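Local coordinates for ubiquitin-conjugating enzyme E2, putative (PDB 4DS2), which probably carries activated ubiquitin, received from an E1 enzyme, and hands it on toward substrates, as expected of a ubiquitin-conjugating E2 enzyme, at residues Trp52-Lys57 with Leu73-Ser78; His37-Phe42 with Leu126-Val131; Lys11-Asp16 with Asp79-Glu84; Ser96-Gly101 with Glu146-Leu151. One frame throughout, in Å; residues are numbered along the deposited sequence.

Interaction 1 (Trp52-Lys57 with Leu73-Ser78)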
# COMPACT_ATOMS: atom_id res chain seq x y z
N TRP A 52 -7.61 -9.41 -1.26
CA TRP A 52 -6.37 -9.92 -0.70
C TRP A 52 -6.04 -9.13 0.51
O TRP A 52 -5.90 -7.95 0.43
CB TRP A 52 -5.21 -9.78 -1.66
CG TRP A 52 -5.37 -10.32 -3.06
CD1 TRP A 52 -6.44 -11.02 -3.63
CD2 TRP A 52 -4.36 -10.26 -4.12
NE1 TRP A 52 -6.17 -11.36 -4.92
CE2 TRP A 52 -4.93 -10.93 -5.27
CE3 TRP A 52 -3.07 -9.73 -4.20
CZ2 TRP A 52 -4.23 -11.05 -6.47
CZ3 TRP A 52 -2.37 -9.85 -5.41
CH2 TRP A 52 -2.95 -10.50 -6.52
N ILE A 53 -5.95 -9.80 1.66
CA ILE A 53 -5.49 -9.21 2.92
C ILE A 53 -3.98 -9.48 3.04
O ILE A 53 -3.54 -10.63 2.96
CB ILE A 53 -6.23 -9.82 4.14
CG1 ILE A 53 -7.77 -9.78 3.92
CG2 ILE A 53 -5.81 -9.09 5.43
CD1 ILE A 53 -8.41 -11.04 3.37
N LEU A 54 -3.21 -8.42 3.19
CA LEU A 54 -1.75 -8.50 3.33
C LEU A 54 -1.25 -8.04 4.73
O LEU A 54 -1.89 -7.21 5.38
CB LEU A 54 -1.07 -7.62 2.28
CG LEU A 54 -1.34 -7.74 0.78
CD1 LEU A 54 -0.37 -6.77 0.09
CD2 LEU A 54 -1.16 -9.14 0.24
N LYS A 55 -0.10 -8.58 5.15
CA LYS A 55 0.65 -8.08 6.31
C LYS A 55 2.03 -7.63 5.84
O LYS A 55 2.67 -8.29 5.03
CB LYS A 55 0.77 -9.12 7.40
CG LYS A 55 -0.58 -9.58 7.96
CD LYS A 55 -0.42 -10.39 9.25
CE LYS A 55 -1.65 -11.19 9.66
NZ LYS A 55 -1.25 -12.18 10.70
N VAL A 56 2.43 -6.46 6.30
CA VAL A 56 3.57 -5.74 5.71
C VAL A 56 4.40 -5.14 6.83
O VAL A 56 3.86 -4.80 7.89
CB VAL A 56 3.09 -4.62 4.76
CG1 VAL A 56 4.26 -3.78 4.27
CG2 VAL A 56 2.32 -5.19 3.56
N LYS A 57 5.70 -5.01 6.58
CA LYS A 57 6.57 -4.11 7.38
C LYS A 57 6.94 -2.94 6.50
O LYS A 57 7.27 -3.13 5.34
CB LYS A 57 7.84 -4.83 7.84
CG LYS A 57 7.58 -6.04 8.73
CD LYS A 57 7.07 -5.63 10.11
CE LYS A 57 6.35 -6.79 10.79
NZ LYS A 57 7.29 -7.87 11.18
N LEU A 73 -3.09 -4.48 5.22
CA LEU A 73 -3.76 -3.86 4.07
C LEU A 73 -4.78 -4.78 3.46
O LEU A 73 -4.77 -5.98 3.74
CB LEU A 73 -2.74 -3.51 3.01
CG LEU A 73 -1.70 -2.52 3.47
CD1 LEU A 73 -0.31 -3.12 3.33
CD2 LEU A 73 -1.86 -1.20 2.73
N SER A 74 -5.68 -4.19 2.66
CA SER A 74 -6.65 -4.88 1.81
C SER A 74 -6.45 -4.42 0.40
O SER A 74 -6.46 -3.22 0.13
CB SER A 74 -8.10 -4.52 2.15
OG SER A 74 -8.46 -5.00 3.43
N VAL A 75 -6.29 -5.39 -0.51
CA VAL A 75 -6.34 -5.14 -1.94
C VAL A 75 -7.66 -5.68 -2.48
O VAL A 75 -7.87 -6.89 -2.51
CB VAL A 75 -5.17 -5.84 -2.64
CG1 VAL A 75 -5.15 -5.50 -4.12
CG2 VAL A 75 -3.87 -5.49 -1.93
N LEU A 76 -8.55 -4.78 -2.89
CA LEU A 76 -9.84 -5.11 -3.46
C LEU A 76 -9.87 -4.95 -5.00
O LEU A 76 -9.54 -3.89 -5.54
CB LEU A 76 -10.90 -4.22 -2.81
CG LEU A 76 -12.36 -4.21 -3.29
CD1 LEU A 76 -12.93 -5.59 -3.70
CD2 LEU A 76 -13.23 -3.55 -2.19
N PHE A 77 -10.24 -6.03 -5.69
CA PHE A 77 -10.35 -6.05 -7.13
C PHE A 77 -11.79 -5.91 -7.60
O PHE A 77 -12.73 -6.02 -6.79
CB PHE A 77 -9.82 -7.35 -7.68
CG PHE A 77 -8.34 -7.50 -7.54
CD1 PHE A 77 -7.79 -7.87 -6.32
CD2 PHE A 77 -7.51 -7.31 -8.62
CE1 PHE A 77 -6.42 -8.05 -6.18
CE2 PHE A 77 -6.13 -7.47 -8.49
CZ PHE A 77 -5.59 -7.87 -7.28
N SER A 78 -11.95 -5.66 -8.90
CA SER A 78 -13.24 -5.72 -9.57
C SER A 78 -13.26 -6.75 -10.69
O SER A 78 -12.24 -7.36 -11.05
CB SER A 78 -13.65 -4.35 -10.12
OG SER A 78 -13.03 -4.13 -11.37

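Interaction 2 (His37-Phe42 with Leu126-Val131)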
# COMPACT_ATOMS: atom_id res chain seq x y z
N HIS A 37 15.49 -0.04 2.70
CA HIS A 37 14.69 1.00 2.03
C HIS A 37 13.38 0.50 1.47
O HIS A 37 12.48 1.28 1.19
CB HIS A 37 15.48 1.71 0.93
CG HIS A 37 14.79 2.95 0.40
ND1 HIS A 37 14.77 4.11 1.07
CD2 HIS A 37 14.04 3.16 -0.76
CE1 HIS A 37 14.08 5.03 0.38
NE2 HIS A 37 13.63 4.44 -0.75
N SER A 38 13.27 -0.80 1.27
CA SER A 38 12.04 -1.39 0.75
C SER A 38 11.19 -1.98 1.87
O SER A 38 11.68 -2.39 2.93
CB SER A 38 12.33 -2.43 -0.34
OG SER A 38 12.32 -1.82 -1.62
N THR A 39 9.90 -2.01 1.60
CA THR A 39 8.92 -2.53 2.52
C THR A 39 8.76 -4.00 2.20
O THR A 39 8.85 -4.39 1.03
CB THR A 39 7.58 -1.79 2.32
OG1 THR A 39 6.72 -2.53 1.44
CG2 THR A 39 7.85 -0.33 1.72
N ALA A 40 8.58 -4.84 3.21
CA ALA A 40 8.52 -6.27 3.01
C ALA A 40 7.08 -6.71 3.23
O ALA A 40 6.49 -6.44 4.28
CB ALA A 40 9.48 -6.97 3.97
N ILE A 41 6.49 -7.34 2.21
CA ILE A 41 5.20 -8.02 2.36
C ILE A 41 5.56 -9.44 2.77
O ILE A 41 6.30 -10.11 2.05
CB ILE A 41 4.39 -8.06 1.03
CG1 ILE A 41 4.35 -6.69 0.33
CG2 ILE A 41 2.96 -8.54 1.28
CD1 ILE A 41 3.79 -6.66 -1.10
N PHE A 42 5.05 -9.90 3.91
CA PHE A 42 5.41 -11.22 4.49
C PHE A 42 4.23 -12.21 4.75
O PHE A 42 4.47 -13.36 5.12
CB PHE A 42 6.22 -11.04 5.78
CG PHE A 42 5.42 -10.50 6.94
CD1 PHE A 42 5.25 -9.13 7.11
CD2 PHE A 42 4.85 -11.37 7.87
CE1 PHE A 42 4.50 -8.63 8.17
CE2 PHE A 42 4.11 -10.88 8.94
CZ PHE A 42 3.93 -9.51 9.09
N LEU A 126 4.06 0.20 -5.37
CA LEU A 126 3.99 1.64 -5.63
C LEU A 126 3.40 2.38 -4.45
O LEU A 126 3.83 3.49 -4.13
CB LEU A 126 3.17 1.96 -6.91
CG LEU A 126 2.94 3.47 -7.14
CD1 LEU A 126 2.61 3.78 -8.58
CD2 LEU A 126 1.85 4.04 -6.22
N VAL A 127 2.40 1.76 -3.83
CA VAL A 127 1.65 2.39 -2.75
C VAL A 127 2.41 2.39 -1.45
O VAL A 127 2.37 3.39 -0.71
CB VAL A 127 0.32 1.69 -2.46
CG1 VAL A 127 -0.21 2.10 -1.09
CG2 VAL A 127 -0.70 2.00 -3.57
N LEU A 128 3.07 1.26 -1.18
CA LEU A 128 3.86 1.12 0.06
C LEU A 128 5.01 2.10 0.06
O LEU A 128 5.26 2.77 1.06
CB LEU A 128 4.39 -0.29 0.20
CG LEU A 128 3.34 -1.40 0.38
CD1 LEU A 128 3.98 -2.76 0.11
CD2 LEU A 128 2.72 -1.31 1.76
N ASP A 129 5.68 2.20 -1.07
CA ASP A 129 6.78 3.12 -1.24
C ASP A 129 6.32 4.58 -1.17
O ASP A 129 6.99 5.46 -0.59
CB ASP A 129 7.45 2.86 -2.59
CG ASP A 129 8.39 3.99 -2.98
OD1 ASP A 129 9.38 4.25 -2.23
OD2 ASP A 129 8.13 4.61 -4.04
N ARG A 130 5.22 4.85 -1.82
CA ARG A 130 4.70 6.21 -1.87
C ARG A 130 4.38 6.72 -0.47
O ARG A 130 4.72 7.82 -0.11
CB ARG A 130 3.48 6.26 -2.79
CG ARG A 130 2.72 7.55 -2.80
CD ARG A 130 3.57 8.70 -3.23
NE ARG A 130 2.75 9.91 -3.24
CZ ARG A 130 3.24 11.14 -3.33
NH1 ARG A 130 4.55 11.35 -3.42
NH2 ARG A 130 2.40 12.18 -3.34
N VAL A 131 3.70 5.88 0.31
CA VAL A 131 3.22 6.29 1.62
C VAL A 131 4.29 6.25 2.73
O VAL A 131 4.42 7.18 3.54
CB VAL A 131 2.01 5.45 1.99
CG1 VAL A 131 1.58 5.71 3.44
CG2 VAL A 131 0.90 5.79 1.00

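Interaction 3 (Lys11-Asp16 with Asp79-Glu84)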
# COMPACT_ATOMS: atom_id res chain seq x y z
N LYS A 11 -8.62 -14.65 -15.26
CA LYS A 11 -7.32 -15.22 -15.60
C LYS A 11 -6.18 -14.43 -14.94
O LYS A 11 -5.19 -15.03 -14.44
CB LYS A 11 -7.15 -15.29 -17.13
CG LYS A 11 -6.19 -16.38 -17.62
CD LYS A 11 -4.71 -15.97 -17.46
CE LYS A 11 -3.77 -17.04 -16.87
NZ LYS A 11 -2.32 -16.69 -17.12
N ARG A 12 -6.32 -13.11 -14.90
CA ARG A 12 -5.25 -12.22 -14.45
C ARG A 12 -5.16 -11.96 -12.95
O ARG A 12 -4.08 -11.63 -12.46
CB ARG A 12 -5.33 -10.89 -15.18
CG ARG A 12 -4.74 -10.92 -16.58
CD ARG A 12 -3.22 -10.84 -16.55
NE ARG A 12 -2.84 -9.44 -16.70
CZ ARG A 12 -2.41 -8.65 -15.73
NH1 ARG A 12 -2.26 -9.10 -14.50
NH2 ARG A 12 -2.10 -7.39 -15.99
N ILE A 13 -6.26 -12.05 -12.21
CA ILE A 13 -6.19 -11.90 -10.78
C ILE A 13 -5.42 -13.11 -10.20
O ILE A 13 -4.53 -12.96 -9.33
CB ILE A 13 -7.58 -11.83 -10.10
CG1 ILE A 13 -8.37 -10.58 -10.50
CG2 ILE A 13 -7.43 -11.82 -8.59
CD1 ILE A 13 -9.73 -10.48 -9.86
N ILE A 14 -5.81 -14.31 -10.67
CA ILE A 14 -5.22 -15.59 -10.26
C ILE A 14 -3.73 -15.63 -10.67
O ILE A 14 -2.86 -15.91 -9.82
CB ILE A 14 -6.01 -16.77 -10.89
CG1 ILE A 14 -7.41 -16.88 -10.26
CG2 ILE A 14 -5.26 -18.07 -10.74
CD1 ILE A 14 -8.49 -17.52 -11.11
N LYS A 15 -3.45 -15.29 -11.95
CA LYS A 15 -2.05 -15.20 -12.43
C LYS A 15 -1.19 -14.23 -11.57
O LYS A 15 -0.07 -14.58 -11.16
CB LYS A 15 -1.99 -14.80 -13.90
CG LYS A 15 -0.59 -14.85 -14.54
CD LYS A 15 -0.20 -13.53 -15.25
CE LYS A 15 1.08 -13.64 -16.09
NZ LYS A 15 1.52 -12.43 -16.88
N ASP A 16 -1.74 -13.04 -11.26
CA ASP A 16 -1.04 -12.08 -10.37
C ASP A 16 -0.93 -12.47 -8.91
O ASP A 16 0.04 -12.05 -8.26
CB ASP A 16 -1.67 -10.70 -10.42
CG ASP A 16 -1.45 -10.01 -11.75
OD1 ASP A 16 -0.94 -10.64 -12.71
OD2 ASP A 16 -1.81 -8.83 -11.85
N ASP A 79 -14.45 -6.95 -11.22
CA ASP A 79 -14.66 -7.90 -12.30
C ASP A 79 -13.96 -7.45 -13.56
O ASP A 79 -13.73 -8.27 -14.43
CB ASP A 79 -16.14 -8.08 -12.62
CG ASP A 79 -16.93 -8.52 -11.42
OD1 ASP A 79 -17.26 -7.64 -10.58
OD2 ASP A 79 -17.20 -9.75 -11.30
N ASP A 80 -13.60 -6.17 -13.63
CA ASP A 80 -12.93 -5.60 -14.79
C ASP A 80 -11.37 -5.56 -14.76
O ASP A 80 -10.73 -5.11 -15.72
CB ASP A 80 -13.51 -4.21 -15.04
CG ASP A 80 -13.44 -3.79 -16.48
OD1 ASP A 80 -13.20 -4.67 -17.32
OD2 ASP A 80 -13.64 -2.59 -16.78
N TYR A 81 -10.74 -6.04 -13.71
CA TYR A 81 -9.29 -6.19 -13.72
C TYR A 81 -8.88 -7.04 -14.95
O TYR A 81 -9.48 -8.09 -15.18
CB TYR A 81 -8.81 -6.83 -12.41
CG TYR A 81 -7.32 -6.85 -12.23
CD1 TYR A 81 -6.67 -5.76 -11.71
CD2 TYR A 81 -6.57 -7.96 -12.60
CE1 TYR A 81 -5.30 -5.77 -11.57
CE2 TYR A 81 -5.19 -7.98 -12.45
CZ TYR A 81 -4.56 -6.88 -11.93
OH TYR A 81 -3.19 -6.85 -11.74
N PRO A 82 -7.83 -6.61 -15.71
CA PRO A 82 -6.80 -5.58 -15.42
C PRO A 82 -7.07 -4.16 -15.95
O PRO A 82 -6.29 -3.26 -15.68
CB PRO A 82 -5.57 -6.14 -16.13
CG PRO A 82 -6.13 -6.92 -17.30
CD PRO A 82 -7.56 -7.27 -17.00
N HIS A 83 -8.15 -3.97 -16.68
CA HIS A 83 -8.56 -2.64 -17.17
C HIS A 83 -8.56 -1.60 -16.10
O HIS A 83 -7.92 -0.58 -16.28
CB HIS A 83 -9.89 -2.74 -17.87
CG HIS A 83 -9.91 -3.85 -18.90
ND1 HIS A 83 -9.24 -3.75 -20.07
CD2 HIS A 83 -10.47 -5.13 -18.88
CE1 HIS A 83 -9.42 -4.89 -20.79
NE2 HIS A 83 -10.17 -5.73 -20.07
N GLU A 84 -9.16 -1.87 -14.93
CA GLU A 84 -8.91 -1.00 -13.74
C GLU A 84 -8.17 -1.74 -12.66
O GLU A 84 -8.51 -2.87 -12.34
CB GLU A 84 -10.17 -0.42 -13.07
CG GLU A 84 -10.99 0.47 -13.97
CD GLU A 84 -11.78 -0.38 -14.92
OE1 GLU A 84 -12.38 -1.32 -14.34
OE2 GLU A 84 -11.78 -0.15 -16.17

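Interaction 4 (Ser96-Gly101 with Glu146-Leu151)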
# COMPACT_ATOMS: atom_id res chain seq x y z
N SER A 96 -0.80 10.04 8.11
CA SER A 96 -0.21 10.37 6.83
C SER A 96 -1.06 11.39 6.09
O SER A 96 -2.30 11.38 6.23
CB SER A 96 -0.10 9.11 5.97
OG SER A 96 0.04 9.42 4.60
N PRO A 97 -0.40 12.24 5.26
CA PRO A 97 -1.14 13.09 4.31
C PRO A 97 -1.86 12.31 3.19
O PRO A 97 -2.79 12.83 2.58
CB PRO A 97 -0.02 13.93 3.67
CG PRO A 97 1.26 13.59 4.37
CD PRO A 97 1.06 12.30 5.04
N LEU A 98 -1.41 11.08 2.94
CA LEU A 98 -1.89 10.30 1.78
C LEU A 98 -3.02 9.26 2.16
O LEU A 98 -3.73 8.72 1.29
CB LEU A 98 -0.67 9.68 1.02
CG LEU A 98 0.45 10.60 0.44
CD1 LEU A 98 1.72 9.80 0.16
CD2 LEU A 98 0.03 11.34 -0.82
N VAL A 99 -3.24 9.09 3.47
CA VAL A 99 -4.23 8.14 4.00
C VAL A 99 -5.30 8.83 4.88
O VAL A 99 -4.98 9.67 5.71
CB VAL A 99 -3.54 7.06 4.86
CG1 VAL A 99 -4.56 5.99 5.27
CG2 VAL A 99 -2.34 6.47 4.13
N THR A 100 -6.56 8.46 4.69
CA THR A 100 -7.66 9.01 5.51
C THR A 100 -7.80 8.25 6.86
O THR A 100 -7.11 7.24 7.09
CB THR A 100 -9.02 8.98 4.75
OG1 THR A 100 -9.57 7.65 4.76
CG2 THR A 100 -8.88 9.45 3.33
N GLY A 101 -8.67 8.73 7.76
CA GLY A 101 -9.01 7.96 8.96
C GLY A 101 -9.76 6.64 8.68
O GLY A 101 -9.90 5.80 9.57
N GLU A 146 -4.61 18.16 6.98
CA GLU A 146 -4.06 18.45 8.30
C GLU A 146 -2.72 17.73 8.51
O GLU A 146 -1.79 18.32 9.05
CB GLU A 146 -5.04 18.05 9.41
CG GLU A 146 -6.06 19.14 9.75
CD GLU A 146 -7.53 18.72 9.62
OE1 GLU A 146 -8.28 19.26 10.45
OE2 GLU A 146 -7.94 17.91 8.70
N ALA A 147 -2.60 16.50 8.05
CA ALA A 147 -1.32 15.80 8.12
C ALA A 147 -0.24 16.46 7.20
O ALA A 147 0.94 16.53 7.56
CB ALA A 147 -1.50 14.34 7.77
N ARG A 148 -0.64 16.95 6.03
CA ARG A 148 0.30 17.62 5.12
C ARG A 148 0.82 18.93 5.73
O ARG A 148 2.03 19.19 5.76
CB ARG A 148 -0.32 17.88 3.74
CG ARG A 148 0.55 18.71 2.79
CD ARG A 148 1.89 18.04 2.45
NE ARG A 148 1.66 16.85 1.62
CZ ARG A 148 2.49 15.81 1.48
NH1 ARG A 148 2.14 14.76 0.73
NH2 ARG A 148 3.66 15.80 2.10
N HIS A 149 -0.11 19.75 6.22
CA HIS A 149 0.24 21.00 6.89
C HIS A 149 1.19 20.79 8.04
O HIS A 149 2.13 21.54 8.22
CB HIS A 149 -1.02 21.66 7.39
CG HIS A 149 -0.82 23.08 7.84
ND1 HIS A 149 -0.07 23.40 8.92
CD2 HIS A 149 -1.32 24.28 7.32
CE1 HIS A 149 -0.08 24.73 9.07
NE2 HIS A 149 -0.85 25.27 8.10
N TYR A 150 0.96 19.75 8.81
CA TYR A 150 1.77 19.46 9.96
C TYR A 150 3.19 18.98 9.59
O TYR A 150 4.18 19.40 10.22
CB TYR A 150 1.05 18.46 10.85
CG TYR A 150 1.53 18.47 12.28
CD1 TYR A 150 1.28 19.57 13.13
CD2 TYR A 150 2.24 17.38 12.80
CE1 TYR A 150 1.73 19.56 14.45
CE2 TYR A 150 2.69 17.37 14.11
CZ TYR A 150 2.45 18.45 14.93
OH TYR A 150 2.91 18.39 16.23
N LEU A 151 3.30 18.09 8.60
CA LEU A 151 4.63 17.74 8.05
C LEU A 151 5.41 18.97 7.54
O LEU A 151 6.62 19.11 7.77
CB LEU A 151 4.50 16.76 6.88
CG LEU A 151 5.82 16.35 6.19
CD1 LEU A 151 6.75 15.50 7.04
CD2 LEU A 151 5.50 15.66 4.89

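Interaction 1 (Trp52-Lys57 with Leu73-Ser78)
Trp52 and Val75 face each other as an antiparallel hydrogen-bonded pair in which each residue gives its N-H to the other's carbonyl and accepts the other's N-H in return. Trp52 N donates to Val75 O at 2.8 Å, and Val75 N returns the bond to Trp52 O over the same length. Two residues on, Leu54 N reaches Leu73 O at 2.9 Å and Leu73 N reaches Leu54 O at 3.0 Å. Between these pairs, Ile53 and Ser74 form a non-hydrogen-bonded pair, and Ile53 instead finds its backbone partner in Asp45 of strand 40-46. The indole N-H of Trp52 is also satisfied, by Ile49 O.

Around these bonds the buried contacts are apolar. CE1 of Phe77 lies over the centre of the Trp52 ring, 3.4 Å above its plane, with the Phe77 ring inclined at 44° to the five-membered ring. Farther along, Val56 CG2 meets Leu73 CD1. Trp52, Leu54, Leu73 and Val75 share one face, which helices 11-27 and 120-132 help to cover, whereas Ile53 and Ser74 lie on the other, partly exposed face. Paired central strands with a helix-covered apolar face are characteristic of the antiparallel meander of the ubiquitin-conjugating (UBC) fold.

Interaction 2 (His37-Phe42 with Leu126-Val131)
His37, which faces Asp129 across this contact, has its hydrogen bond elsewhere: its ND1 is bonded to Asp61 OD2. The other ring nitrogen, NE2, stays 4.5 Å from Asp129 OD1, a separation that could allow some electrostatic attraction but is too long for a bond. The imidazole is poorly ordered, so this arrangement at the exposed end of the contact should be read loosely. Asp129 OD1 has a weak hydrogen bond of its own, from Gln134 NE2.

The firmer part of the contact is carried by Thr39, Ile41 and Leu128. Both branches of Thr39 approach Leu128 near its root, with CG2 placed 3.8 Å from Leu128 CB and the hydroxyl OG1 turned toward the CB and CD1 atoms of the same leucine. Leu128 is one of the inward-facing residues of helix 120-132, the central helix that packs on the antiparallel sheet in the UBC fold, and here it meets the edge strand 40-46 and the loop leading into it. Leu128 CG stands anti to the carbonyl carbon, beside the backbone N (chi1 -65°), and beyond it CD1 touches both Thr39 and Ile41. That methyl, Leu128 CD1, lies 4.0 Å from Ile41 CG1 and 4.1 Å from Ile41 CD1, the two side chains meeting at about a right angle.

Leu128 also touches Val56 and Leu73, and so reaches residues of three neighbouring strands, 40-46, 51-57 and 70-76. Ile41 leans in turn on Leu54, and Thr39 on Val56.

Interaction 3 (Lys11-Asp16 with Asp79-Glu84)
A buried, mixed polar and apolar contact joins Arg12, Ile13 and Asp16, in the first turns of helix 11-27, to Tyr81 and Pro82 of the loop between strands 70-76 and 87-90. The loop carries the Tyr-Pro of the YPxxPP sequence familiar in E2 enzymes, with a cis peptide bond before Pro82. Tyr81 CG stands anti to its backbone N (chi1 -171°), and the phenol runs toward the helix, where its OH donates a hydrogen bond to Asp16 OD2. The modelled distance of 2.4 Å between Tyr81 OH and Asp16 OD2 is very short and doubtful at this resolution. OD2 lies at the edge of the phenol, in the ring plane, although the carboxylate is turned nearly perpendicular to that ring.

The same oxygen takes a weak bond from Arg12 NH1, 2.7 Å away, as part of a salt bridge, and another bond from Ala120 N. The nearby arginine and the Ala120 N-H would probably favour an ionised Asp16.

The Arg12 chain is bent at chi2 and chi3. Its guanidinium plane stands 79° from that of the phenol. Pro82 CB sits over one face of the guanidinium, toward its NH2 side, 3.7 Å from Arg12 NH2, and also over the centre of the Tyr81 ring. Ile13 CG1 touches Tyr81 CD2 at 3.8 Å.

Arg12 NH2 is hydrogen-bonded to Pro116 O and Gln118 O. Ile13 leans on Trp52 and on Phe77, whose ring meets Tyr81 edge-to-face; this end of helix 11-27 thus meets the loop, strand 51-57 and the approach to helix 120-132.

Interaction 4 (Ser96-Gly101 with Glu146-Leu151)
An ST turn at Ser96 presents Pro97 to Ala147 and Arg148 of helix 145-153, in the C-terminal helical part of the UBC fold. The turn is made by Ser96 OG, which accepts from Leu98 N at 2.8 Å with an angle of 158° at the hydrogen. While the serine side chain is engaged in this way and points away from the helix, its carbonyl group meets the helix directly: Ala147 CB rests 3.4 Å from Ser96 C. Pro97 follows closely, its CD 4.3 Å from Ala147 CB.

The broader part of the contact is made by Pro97 CB and CG, set over the Arg148 guanidinium. Arg148 CG is anti to the backbone N (chi1 174°), and bends at chi2 and chi3 bring CD and NE round. Pro97 CB sits 3.6 Å above one face of the guanidinium, offset toward its rim, while Pro97 CG lies 3.8 Å from Arg148 CZ. The two side chains meet at about a right angle. Leu98 CD2 approaches the edge of the guanidinium near its plane, at 4.3 Å from Arg148 NH1, and Leu98 also touches Arg130 of helix 120-132.

Pro97, which has no amide hydrogen to give, is joined through its backbone to Val143 and Asn144, just ahead of the helix. Arg148 NH1 forms a salt bridge with Asp142, and NH2 is hydrogen-bonded to Tyr135 O. The chemistry thus implies a division of labour: polar partners outside the contact hold the buried guanidinium and probably balance its charge, leaving a flat face for apolar contact with the proline.

Overall arrangement
The contacts show how bonding changes with place in one UBC domain. Interaction 1 is the buried sheet core, held by backbone bonds, and interaction 2 adds the edge strand and central helix through apolar packing that fades toward the solvent-exposed His37. They share the sheet directly, with Lys57 N probably hydrogen-bonded to Ala40 O. Interactions 3 and 4 lie farther out, their centres about 31 Å apart and on opposite sides of the chain's centre, yet both are buried loop-to-helix contacts built around an arginine covered by a proline. Only interaction 3 has a side-chain hydrogen bond between its segments, one of doubtful length. Trp52 touches interaction 3, whereas Arg130 and Val131 link interaction 2 to interaction 4.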